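Local coordinates for protein PrgZ (Enterococcus faecalis, PDB 4FAJ) that serves as a membrane-anchored extracellular receptor that binds peptide pheromone, and probably passes peptides on for transport across the membrane, at residues 105-110 and 123-128; 411-416 and 461-466. All coordinates share one frame; numbering follows the deposited sequence.

Contact 1 of 2, residues 105-110 and 123-128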
loop_
_atom_site.group_PDB
_atom_site.type_symbol
_atom_site.label_atom_id
_atom_site.label_comp_id
_atom_site.label_asym_id
_atom_site.label_seq_id
_atom_site.Cartn_x
_atom_site.Cartn_y
_atom_site.Cartn_z
ATOM N N PRO A 105 6.056 6.772 -19.943
ATOM C CA PRO A 105 7.047 7.832 -19.677
ATOM C C PRO A 105 6.453 9.109 -19.065
ATOM O O PRO A 105 5.489 9.664 -19.596
ATOM C CB PRO A 105 7.628 8.122 -21.069
ATOM C CG PRO A 105 7.541 6.829 -21.774
ATOM C CD PRO A 105 6.250 6.186 -21.285
ATOM N N ALA A 106 6.998 9.523 -17.924
ATOM C CA ALA A 106 6.548 10.730 -17.226
ATOM C C ALA A 106 7.729 11.708 -17.228
ATOM O O ALA A 106 7.880 12.463 -18.182
ATOM C CB ALA A 106 6.063 10.396 -15.819
ATOM N N ILE A 107 8.599 11.657 -16.222
ATOM C CA ILE A 107 9.855 12.424 -16.273
ATOM C C ILE A 107 10.823 11.830 -17.310
ATOM O O ILE A 107 11.561 12.563 -17.958
ATOM C CB ILE A 107 10.534 12.523 -14.881
ATOM C CG1 ILE A 107 9.677 13.386 -13.947
ATOM C CG2 ILE A 107 11.952 13.127 -14.979
ATOM C CD1 ILE A 107 10.089 13.315 -12.502
ATOM N N ALA A 108 10.828 10.502 -17.439
ATOM C CA ALA A 108 11.581 9.820 -18.486
ATOM C C ALA A 108 11.015 10.173 -19.870
ATOM O O ALA A 108 9.799 10.282 -20.039
ATOM C CB ALA A 108 11.547 8.299 -18.264
ATOM N N ALA A 109 11.897 10.331 -20.857
ATOM C CA ALA A 109 11.474 10.660 -22.218
ATOM C C ALA A 109 11.004 9.451 -23.020
ATOM O O ALA A 109 10.438 9.598 -24.105
ATOM C CB ALA A 109 12.593 11.382 -22.970
ATOM N N GLY A 110 11.253 8.257 -22.500
ATOM C CA GLY A 110 10.876 7.028 -23.183
ATOM C C GLY A 110 11.024 5.858 -22.238
ATOM O O GLY A 110 11.504 6.018 -21.123
ATOM N N ILE A 123 18.118 5.260 -19.181
ATOM C CA ILE A 123 16.911 6.089 -19.211
ATOM C C ILE A 123 17.307 7.551 -19.384
ATOM O O ILE A 123 18.259 8.021 -18.749
ATOM C CB ILE A 123 16.105 5.935 -17.907
ATOM C CG1 ILE A 123 15.675 4.472 -17.722
ATOM C CG2 ILE A 123 14.907 6.895 -17.887
ATOM C CD1 ILE A 123 15.283 4.110 -16.311
ATOM N N VAL A 124 16.587 8.267 -20.236
ATOM C CA VAL A 124 16.873 9.682 -20.470
ATOM C C VAL A 124 15.746 10.526 -19.871
ATOM O O VAL A 124 14.572 10.273 -20.135
ATOM C CB VAL A 124 17.049 9.992 -21.978
ATOM C CG1 VAL A 124 17.179 11.496 -22.208
ATOM C CG2 VAL A 124 18.276 9.271 -22.538
ATOM N N ILE A 125 16.114 11.528 -19.072
ATOM C CA ILE A 125 15.149 12.467 -18.484
ATOM C C ILE A 125 14.762 13.509 -19.530
ATOM O O ILE A 125 15.636 14.064 -20.198
ATOM C CB ILE A 125 15.742 13.173 -17.244
ATOM C CG1 ILE A 125 15.865 12.186 -16.075
ATOM C CG2 ILE A 125 14.903 14.388 -16.857
ATOM C CD1 ILE A 125 16.969 12.537 -15.115
ATOM N N ARG A 126 13.459 13.771 -19.690
ATOM C CA ARG A 126 13.024 14.710 -20.722
ATOM C C ARG A 126 13.521 16.140 -20.490
ATOM O O ARG A 126 13.743 16.570 -19.347
ATOM C CB ARG A 126 11.498 14.720 -20.902
ATOM C CG ARG A 126 10.697 15.397 -19.793
ATOM C CD ARG A 126 9.173 15.374 -20.102
ATOM N NE ARG A 126 8.671 14.005 -20.263
ATOM C CZ ARG A 126 8.101 13.489 -21.361
ATOM N NH1 ARG A 126 7.901 14.219 -22.455
ATOM N NH2 ARG A 126 7.707 12.216 -21.355
ATOM N N ASP A 127 13.684 16.854 -21.600
ATOM C CA ASP A 127 13.987 18.269 -21.581
ATOM C C ASP A 127 12.783 18.971 -20.965
ATOM O O ASP A 127 11.629 18.717 -21.350
ATOM C CB ASP A 127 14.201 18.800 -22.999
ATOM C CG ASP A 127 15.451 18.233 -23.680
ATOM O OD1 ASP A 127 16.326 17.664 -22.996
ATOM O OD2 ASP A 127 15.569 18.393 -24.918
ATOM N N GLY A 128 13.040 19.824 -19.986
ATOM C CA GLY A 128 11.985 20.653 -19.430
ATOM C C GLY A 128 11.290 20.078 -18.218
ATOM O O GLY A 128 10.361 20.694 -17.706
HETATM O O HOH W 1 14.610 7.179 -21.990
#
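Arg126 carries most of this contact, set into the concave side of the turn at residues 105-110. Three successive carbonyls of the turn face it. Its backbone N meets Ile107 O at 2.8 Å with an almost straight N-H (177°), and its NE reaches Ala106 O at 2.7 Å, the partner at the guanidinium edge, somewhat tilted out of its plane. Weak bonds from NH2 go to Ala106 O and, at 3.1 Å, to Ala108 O. CG lies between the backbone N and carbonyl carbon (chi1 73°), and a bend at chi3 (59°) folds the chain back over Ile107 O to bring the guanidinium to the turn. Ala109 CA covers one guanidinium face, and Trp262 makes a cation-pi contact with the group. Next to Arg126, Ile125 forms a single bridge with Ala108, and Ala109 N donates to Val124 O at 2.8 Å, almost in line with the C=O bond.

Packing is tight on the interior side. Ile107 and Ile125 run alongside each other in the same direction, with their CG2 methyls 3.7 Å apart and both side chains resting on Phe142 of helix 139-150. Ala108 CB meets Ile123 CG2, also at 3.7 Å, near Tyr95. The outer side is looser: Ala109 and Val124 are exposed, and a water accepts from Val124 N at 2.9 Å while donating weakly to Gly110 O.

The end of strand 120-124 is thus joined to the turn after strand 103-105 by two straight backbone bonds, to which the guanidinium adds one good bond and two weak ones. The turn offers no carboxylate; the side chain of the zinc ligand Asp263 is about 7 Å from that of Arg126, whose charge is probably stabilised by the carbonyl dipoles and the Trp262 ring.

Contact 2 of 2, residues 411-416 and 461-466; sequences TSLDLL and DFTLSL
Strands 412-416 and 464-466 run parallel, their axes 4.5 Å apart at closest and inclined by 25°. Leu464 is held through both backbone polar atoms: its N donates to Asp414 O at 3.0 Å, and its O accepts from Leu416 N, which sits above the carbonyl plane. Leu466 N returns to Leu416 O at 3.0 Å. Helix 450-459 precedes the second strand, and strand 412-418 lies between 442-448 and 464-470, so beta-alpha-beta crossovers in the parallel part of a mixed sheet meet here, as in periplasmic-type solute-binding domains. On one face, Leu415, with CG anti to its backbone N (chi1 176°), brings CD1 to 3.8 Å from Leu464 CB, crossing it obliquely, and Leu466 packs on an aromatic side chain of the bound peptide. On the other, Leu416 CD1 meets Phe462 CB at 3.7 Å at about a right angle, beneath helix 450-459. Leu413 CD2 and Thr463 CG2, at 3.3 Å, are closer than usual van der Waals contact beside helix 331-334. On the side of the strand away from Leu413, a water accepts from Thr463 N at 2.8 Å and lies 3.0 Å from Asp414 OD2; OD1 is hydrogen-bonded to OG1 of Thr444 and Thr446.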
loop_
_atom_site.group_PDB
_atom_site.type_symbol
_atom_site.label_atom_id
_atom_site.label_comp_id
_atom_site.label_asym_id
_atom_site.label_seq_id
_atom_site.Cartn_x
_atom_site.Cartn_y
_atom_site.Cartn_z
ATOM N N THR A 411 -5.383 -15.813 28.709
ATOM C CA THR A 411 -6.237 -16.325 27.640
ATOM C C THR A 411 -6.949 -15.139 27.011
ATOM O O THR A 411 -8.183 -15.054 27.017
ATOM C CB THR A 411 -7.252 -17.339 28.175
ATOM O OG1 THR A 411 -7.954 -16.771 29.290
ATOM C CG2 THR A 411 -6.540 -18.583 28.626
ATOM N N SER A 412 -6.139 -14.225 26.481
ATOM C CA SER A 412 -6.615 -12.950 25.974
ATOM C C SER A 412 -5.742 -12.442 24.823
ATOM O O SER A 412 -4.513 -12.562 24.861
ATOM C CB SER A 412 -6.629 -11.921 27.108
ATOM O OG SER A 412 -6.677 -10.602 26.604
ATOM N N LEU A 413 -6.392 -11.867 23.812
ATOM C CA LEU A 413 -5.702 -11.287 22.669
ATOM C C LEU A 413 -6.280 -9.917 22.353
ATOM O O LEU A 413 -7.494 -9.760 22.259
ATOM C CB LEU A 413 -5.835 -12.187 21.445
ATOM C CG LEU A 413 -5.114 -13.529 21.504
ATOM C CD1 LEU A 413 -5.421 -14.331 20.257
ATOM C CD2 LEU A 413 -3.610 -13.342 21.673
ATOM N N ASP A 414 -5.406 -8.934 22.186
ATOM C CA ASP A 414 -5.824 -7.611 21.765
ATOM C C ASP A 414 -5.775 -7.475 20.241
ATOM O O ASP A 414 -4.868 -8.004 19.597
ATOM C CB ASP A 414 -4.944 -6.535 22.385
ATOM C CG ASP A 414 -5.422 -5.151 22.026
ATOM O OD1 ASP A 414 -6.551 -4.817 22.432
ATOM O OD2 ASP A 414 -4.700 -4.428 21.300
ATOM N N LEU A 415 -6.750 -6.751 19.691
ATOM C CA LEU A 415 -6.868 -6.524 18.259
ATOM C C LEU A 415 -6.840 -5.020 17.955
ATOM O O LEU A 415 -7.795 -4.295 18.265
ATOM C CB LEU A 415 -8.175 -7.145 17.745
ATOM C CG LEU A 415 -8.525 -6.937 16.270
ATOM C CD1 LEU A 415 -7.346 -7.292 15.360
ATOM C CD2 LEU A 415 -9.755 -7.754 15.901
ATOM N N LEU A 416 -5.746 -4.560 17.357
ATOM C CA LEU A 416 -5.605 -3.165 16.943
ATOM C C LEU A 416 -6.341 -2.904 15.633
ATOM O O LEU A 416 -6.223 -3.676 14.672
ATOM C CB LEU A 416 -4.131 -2.776 16.762
ATOM C CG LEU A 416 -3.273 -2.552 18.002
ATOM C CD1 LEU A 416 -1.900 -2.011 17.597
ATOM C CD2 LEU A 416 -3.974 -1.619 18.999
ATOM N N ASP A 461 4.505 -3.483 18.667
ATOM C CA ASP A 461 3.794 -3.254 19.922
ATOM C C ASP A 461 2.325 -3.609 19.693
ATOM O O ASP A 461 1.434 -2.758 19.744
ATOM C CB ASP A 461 3.966 -1.793 20.359
ATOM C CG ASP A 461 3.384 -1.509 21.739
ATOM O OD1 ASP A 461 3.019 -2.458 22.468
ATOM O OD2 ASP A 461 3.298 -0.315 22.102
ATOM N N PHE A 462 2.093 -4.885 19.418
ATOM C CA PHE A 462 0.755 -5.388 19.172
ATOM C C PHE A 462 0.708 -6.902 19.347
ATOM O O PHE A 462 1.739 -7.564 19.433
ATOM C CB PHE A 462 0.276 -4.988 17.776
ATOM C CG PHE A 462 0.890 -5.792 16.664
ATOM C CD1 PHE A 462 2.127 -5.452 16.147
ATOM C CD2 PHE A 462 0.224 -6.888 16.129
ATOM C CE1 PHE A 462 2.690 -6.191 15.117
ATOM C CE2 PHE A 462 0.786 -7.629 15.103
ATOM C CZ PHE A 462 2.019 -7.279 14.599
ATOM N N THR A 463 -0.505 -7.421 19.387
ATOM C CA THR A 463 -0.751 -8.844 19.446
ATOM C C THR A 463 -1.377 -9.280 18.121
ATOM O O THR A 463 -0.714 -9.943 17.314
ATOM C CB THR A 463 -1.636 -9.156 20.656
ATOM O OG1 THR A 463 -0.921 -8.783 21.838
ATOM C CG2 THR A 463 -1.999 -10.632 20.713
ATOM N N LEU A 464 -2.624 -8.879 17.890
ATOM C CA LEU A 464 -3.264 -8.993 16.582
ATOM C C LEU A 464 -3.442 -7.605 15.986
ATOM O O LEU A 464 -3.656 -6.615 16.703
ATOM C CB LEU A 464 -4.652 -9.634 16.676
ATOM C CG LEU A 464 -4.820 -11.055 17.176
ATOM C CD1 LEU A 464 -6.299 -11.297 17.428
ATOM C CD2 LEU A 464 -4.259 -12.044 16.159
ATOM N N SER A 465 -3.440 -7.550 14.661
ATOM C CA SER A 465 -3.638 -6.297 13.953
ATOM C C SER A 465 -4.507 -6.481 12.711
ATOM O O SER A 465 -4.224 -7.345 11.884
ATOM C CB SER A 465 -2.281 -5.746 13.543
ATOM O OG SER A 465 -2.412 -4.617 12.702
ATOM N N LEU A 466 -5.545 -5.657 12.580
ATOM C CA LEU A 466 -6.324 -5.599 11.346
ATOM C C LEU A 466 -5.644 -4.588 10.439
ATOM O O LEU A 466 -5.866 -3.376 10.558
ATOM C CB LEU A 466 -7.769 -5.175 11.611
ATOM C CG LEU A 466 -8.666 -5.042 10.374
ATOM C CD1 LEU A 466 -8.676 -6.344 9.585
ATOM C CD2 LEU A 466 -10.088 -4.665 10.778
HETATM O O HOH W 2 -2.725 -5.799 19.581
HETATM O O HOH W 3 -3.109 -9.357 23.850
#

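In the fold
From the N terminus, the chain reaches contact 1, where the turn after strand 103-105 meets the end of strand 120-124; the 12 intervening residues include strand 113-115 and form a small hairpin. Only after contact 1 closes, and well after the zinc-binding pair Asp263 and Asp266, does contact 2 open. It closes a longer excursion of 44 residues, mostly helix with strand 442-448, and joins 412-418 to 464-470. The two are in series, neither enclosing nor crossing the other, with centres about 47 Å apart on opposite sides of the chain's centre. Contact 1 ties that turn to the chain leaving 120-124, an inner strand of an antiparallel sheet, while contact 2 belongs to the mixed sheet beside the peptide.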